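Local coordinates for putative glycosidase ph117-related (Bacteroides thetaiotaomicron, PDB 5A7V), which probably acts on beta-mannosidic linkages as a member of glycoside hydrolase family 130, and binds mannose in this crystal, at residues V127-E139 with A174-P187. Numbering follows the deposited sequence. Where two conformers were deposited one is given.
Sequences VFYPDNDTQKKLE and ATSRNLKDWTKHGP. With SO4 (sulfate ion), chain H.
Three hydrogen bonds converge on Lys184 NZ, which reaches 127-139 on a side chain fully extended beyond CG. NZ of Lys184 forms two salt bridges, 2.7 Å to Glu139 OE1 and 2.8 Å to Asp133 OD2, each received on the syn lone pair of its carboxylate. The third bond goes to Tyr129 O, with NZ lying 41° out of the carbonyl plane. Secondary bonds hold both acids: Asp133 OD1 closes an Asx turn by accepting from Gln135 N, just before helix 136-139, while Glu139 OE2 is hydrogen-bonded to Tyr161 OH and Gln163 NE2. Gln135 OE1, also hydrogen-bonded to Gln163 NE2, lies 3.3 Å from Gly186 CA.

Phe128 packs against the methylenes of Lys184, with Phe128 CE1 3.6 Å from Lys184 CE. With CG anti to the backbone N (chi1 -169°), Phe128 sends its edge toward the face of the Trp182 five-membered ring, the planes 66° apart. Phe128 CZ meets Ala174 CB at 3.8 Å. Separately, beside helix 136-139, Leu138 CD1 touches Pro187 CG at 3.7 Å.

Water bridges Val127 O to Lys180 O.

The connection between two four-stranded antiparallel blades thus packs against edge strand 183-187, its neighbour 169-176 and the turn between them, a layout consistent with the family's five-bladed beta-propeller. Two carboxylates and a carbonyl around one ammonium would probably stabilise its charged form.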
# COMPACT_ATOMS: atom_id res chain seq x y z
N VAL A 127 17.74 0.35 2.61
CA VAL A 127 17.67 0.62 4.06
C VAL A 127 17.04 -0.51 4.83
O VAL A 127 17.11 -0.53 6.07
CB VAL A 127 16.92 1.92 4.41
CG1 VAL A 127 17.63 3.11 3.79
CG2 VAL A 127 15.47 1.88 3.97
N PHE A 128 16.38 -1.47 4.17
CA PHE A 128 15.66 -2.55 4.86
C PHE A 128 15.71 -3.77 3.96
O PHE A 128 15.40 -3.68 2.76
CB PHE A 128 14.22 -2.12 5.14
CG PHE A 128 13.46 -3.04 6.08
CD1 PHE A 128 13.79 -3.05 7.45
CD2 PHE A 128 12.41 -3.82 5.65
CE1 PHE A 128 13.09 -3.86 8.33
CE2 PHE A 128 11.69 -4.62 6.52
CZ PHE A 128 12.02 -4.64 7.88
N TYR A 129 16.11 -4.92 4.51
CA TYR A 129 16.43 -6.09 3.69
C TYR A 129 16.56 -7.33 4.54
O TYR A 129 16.82 -7.20 5.79
CB TYR A 129 17.74 -5.83 2.91
CG TYR A 129 18.86 -5.11 3.69
CD1 TYR A 129 19.70 -5.79 4.56
CD2 TYR A 129 18.99 -3.75 3.60
CE1 TYR A 129 20.66 -5.10 5.32
CE2 TYR A 129 19.97 -3.04 4.31
CZ TYR A 129 20.80 -3.74 5.15
OH TYR A 129 21.79 -3.07 5.86
N PRO A 130 16.51 -8.50 3.95
CA PRO A 130 16.74 -9.73 4.71
C PRO A 130 18.20 -9.81 5.19
O PRO A 130 19.12 -9.31 4.50
CB PRO A 130 16.39 -10.85 3.74
CG PRO A 130 16.53 -10.22 2.39
CD PRO A 130 16.14 -8.80 2.55
N ASP A 131 18.39 -10.29 6.40
CA ASP A 131 19.73 -10.28 7.05
C ASP A 131 19.84 -11.45 8.01
O ASP A 131 18.90 -12.26 8.16
CB ASP A 131 19.96 -8.87 7.66
CG ASP A 131 21.43 -8.46 7.91
OD1 ASP A 131 22.34 -9.33 8.00
OD2 ASP A 131 21.64 -7.21 7.97
N ASN A 132 21.01 -11.52 8.67
CA ASN A 132 21.35 -12.60 9.59
C ASN A 132 20.74 -12.28 10.97
O ASN A 132 21.43 -11.95 11.94
CB ASN A 132 22.87 -12.73 9.67
CG ASN A 132 23.50 -12.95 8.30
OD1 ASN A 132 24.15 -12.03 7.68
ND2 ASN A 132 23.34 -14.11 7.84
N ASP A 133 19.42 -12.36 11.05
CA ASP A 133 18.64 -11.79 12.11
C ASP A 133 17.53 -12.77 12.53
O ASP A 133 17.47 -13.92 12.05
CB ASP A 133 18.15 -10.37 11.70
CG ASP A 133 17.16 -10.36 10.53
OD1 ASP A 133 16.46 -11.37 10.35
OD2 ASP A 133 17.14 -9.30 9.87
N THR A 134 16.70 -12.33 13.48
CA THR A 134 15.66 -13.17 14.05
C THR A 134 14.64 -13.64 12.99
O THR A 134 13.90 -14.60 13.23
CB THR A 134 14.89 -12.41 15.13
OG1 THR A 134 14.41 -11.19 14.56
CG2 THR A 134 15.72 -12.14 16.35
N GLN A 135 14.55 -12.93 11.86
CA GLN A 135 13.52 -13.20 10.83
C GLN A 135 14.05 -13.99 9.64
O GLN A 135 13.29 -14.14 8.65
CB GLN A 135 12.88 -11.88 10.36
CG GLN A 135 12.34 -11.05 11.51
CD GLN A 135 11.38 -11.82 12.43
OE1 GLN A 135 10.41 -12.45 12.00
NE2 GLN A 135 11.69 -11.79 13.73
N LYS A 136 15.25 -14.54 9.69
CA LYS A 136 15.84 -15.10 8.48
C LYS A 136 15.04 -16.27 7.93
O LYS A 136 14.94 -16.39 6.70
CB LYS A 136 17.32 -15.46 8.71
CG LYS A 136 17.59 -16.56 9.68
CD LYS A 136 19.10 -16.92 9.65
CE LYS A 136 19.42 -18.20 10.39
NZ LYS A 136 20.69 -18.84 9.89
N LYS A 137 14.41 -17.10 8.75
CA LYS A 137 13.64 -18.23 8.21
C LYS A 137 12.36 -17.77 7.48
O LYS A 137 11.80 -18.48 6.62
CB LYS A 137 13.25 -19.20 9.30
CG LYS A 137 14.44 -19.96 9.89
CD LYS A 137 13.99 -21.07 10.81
CE LYS A 137 15.20 -21.84 11.36
NZ LYS A 137 14.82 -22.89 12.34
N LEU A 138 11.91 -16.56 7.80
CA LEU A 138 10.67 -16.02 7.24
C LEU A 138 10.89 -15.07 6.05
O LEU A 138 9.93 -14.82 5.30
CB LEU A 138 9.89 -15.27 8.35
CG LEU A 138 9.69 -16.06 9.64
CD1 LEU A 138 8.88 -15.25 10.63
CD2 LEU A 138 9.00 -17.40 9.41
N GLU A 139 12.13 -14.57 5.85
CA GLU A 139 12.39 -13.51 4.86
C GLU A 139 13.39 -13.92 3.77
O GLU A 139 13.67 -13.11 2.90
CB GLU A 139 12.96 -12.26 5.58
CG GLU A 139 11.90 -11.59 6.47
CD GLU A 139 12.43 -10.40 7.23
OE1 GLU A 139 13.63 -10.07 7.11
OE2 GLU A 139 11.59 -9.79 7.94
N ALA A 174 7.84 -3.64 11.56
CA ALA A 174 9.17 -3.09 11.96
C ALA A 174 8.96 -1.66 12.41
O ALA A 174 8.03 -0.98 12.00
CB ALA A 174 10.15 -3.14 10.79
N THR A 175 9.85 -1.21 13.33
CA THR A 175 9.74 0.14 13.85
C THR A 175 11.07 0.87 13.80
O THR A 175 12.15 0.25 13.78
CB THR A 175 9.21 0.18 15.31
OG1 THR A 175 10.12 -0.48 16.18
CG2 THR A 175 7.83 -0.51 15.41
N SER A 176 10.98 2.19 13.77
CA SER A 176 12.18 3.06 13.66
C SER A 176 11.84 4.47 14.10
O SER A 176 10.69 4.90 13.94
CB SER A 176 12.69 3.08 12.20
OG SER A 176 13.78 3.98 12.02
N ARG A 177 12.83 5.21 14.60
CA ARG A 177 12.64 6.64 14.82
C ARG A 177 13.16 7.51 13.66
O ARG A 177 12.78 8.67 13.53
CB ARG A 177 13.30 7.09 16.15
CG ARG A 177 12.63 6.39 17.33
CD ARG A 177 12.91 7.09 18.62
NE ARG A 177 12.27 8.39 18.65
CZ ARG A 177 10.99 8.62 18.95
NH1 ARG A 177 10.15 7.64 19.30
NH2 ARG A 177 10.58 9.85 18.88
N ASN A 178 14.02 6.96 12.81
CA ASN A 178 14.66 7.75 11.78
C ASN A 178 14.55 7.19 10.35
O ASN A 178 15.17 7.74 9.45
CB ASN A 178 16.13 7.98 12.17
CG ASN A 178 16.96 6.71 12.10
OD1 ASN A 178 16.47 5.63 11.71
ND2 ASN A 178 18.23 6.83 12.51
N LEU A 179 13.78 6.11 10.15
CA LEU A 179 13.52 5.47 8.87
C LEU A 179 14.74 4.75 8.29
O LEU A 179 14.65 4.24 7.16
CB LEU A 179 12.93 6.50 7.87
CG LEU A 179 11.61 7.13 8.26
CD1 LEU A 179 11.25 8.27 7.33
CD2 LEU A 179 10.49 6.10 8.34
N LYS A 180 15.83 4.63 9.08
CA LYS A 180 17.08 3.96 8.67
C LYS A 180 17.42 2.78 9.53
O LYS A 180 17.81 1.73 9.04
CB LYS A 180 18.27 4.92 8.74
CG LYS A 180 18.19 6.12 7.86
CD LYS A 180 18.20 5.69 6.42
CE LYS A 180 18.35 6.88 5.51
NZ LYS A 180 19.71 7.47 5.58
N ASP A 181 17.28 2.97 10.84
CA ASP A 181 17.64 1.96 11.83
C ASP A 181 16.35 1.26 12.25
O ASP A 181 15.61 1.79 13.06
CB ASP A 181 18.39 2.66 12.96
CG ASP A 181 19.67 3.36 12.46
OD1 ASP A 181 20.44 2.67 11.76
OD2 ASP A 181 19.88 4.57 12.73
N TRP A 182 16.07 0.10 11.64
CA TRP A 182 14.80 -0.59 11.82
C TRP A 182 14.95 -1.80 12.74
O TRP A 182 15.86 -2.63 12.57
CB TRP A 182 14.24 -1.07 10.45
CG TRP A 182 13.81 0.03 9.58
CD1 TRP A 182 14.53 0.61 8.58
CD2 TRP A 182 12.53 0.66 9.58
NE1 TRP A 182 13.78 1.61 7.96
CE2 TRP A 182 12.55 1.65 8.56
CE3 TRP A 182 11.37 0.50 10.34
CZ2 TRP A 182 11.45 2.47 8.30
CZ3 TRP A 182 10.30 1.31 10.11
CH2 TRP A 182 10.35 2.32 9.10
N THR A 183 14.00 -1.95 13.66
CA THR A 183 13.90 -3.17 14.48
C THR A 183 12.74 -4.02 13.94
O THR A 183 11.62 -3.50 13.84
CB THR A 183 13.73 -2.86 15.97
OG1 THR A 183 14.83 -2.08 16.41
CG2 THR A 183 13.56 -4.14 16.75
N LYS A 184 13.05 -5.29 13.61
CA LYS A 184 12.07 -6.26 13.10
C LYS A 184 11.41 -6.94 14.29
O LYS A 184 12.08 -7.52 15.14
CB LYS A 184 12.74 -7.30 12.19
CG LYS A 184 13.29 -6.67 10.92
CD LYS A 184 13.98 -7.74 10.06
CE LYS A 184 14.67 -7.10 8.87
NZ LYS A 184 15.35 -8.15 8.05
N HIS A 185 10.08 -6.85 14.35
CA HIS A 185 9.31 -7.47 15.43
C HIS A 185 8.66 -8.79 15.06
O HIS A 185 8.10 -9.48 15.92
CB HIS A 185 8.31 -6.51 16.04
CG HIS A 185 8.95 -5.43 16.83
ND1 HIS A 185 9.10 -5.53 18.19
CD2 HIS A 185 9.51 -4.25 16.47
CE1 HIS A 185 9.73 -4.47 18.64
NE2 HIS A 185 9.96 -3.66 17.63
N GLY A 186 8.75 -9.17 13.80
CA GLY A 186 8.16 -10.42 13.32
C GLY A 186 6.69 -10.30 12.90
O GLY A 186 6.12 -9.20 12.87
N PRO A 187 6.09 -11.44 12.56
CA PRO A 187 4.69 -11.46 12.12
C PRO A 187 3.74 -10.73 13.06
O PRO A 187 3.78 -10.93 14.31
CB PRO A 187 4.40 -12.96 12.00
CG PRO A 187 5.73 -13.59 11.70
CD PRO A 187 6.72 -12.79 12.52
S SO4 H . 13.83 11.38 17.36
O1 SO4 H . 14.44 12.66 17.83
O2 SO4 H . 14.24 10.32 18.31
O3 SO4 H . 14.33 10.99 16.01
O4 SO4 H . 12.35 11.52 17.33
O HOH W 1 19.60 1.23 7.03
O HOH W 2 13.87 -9.41 16.29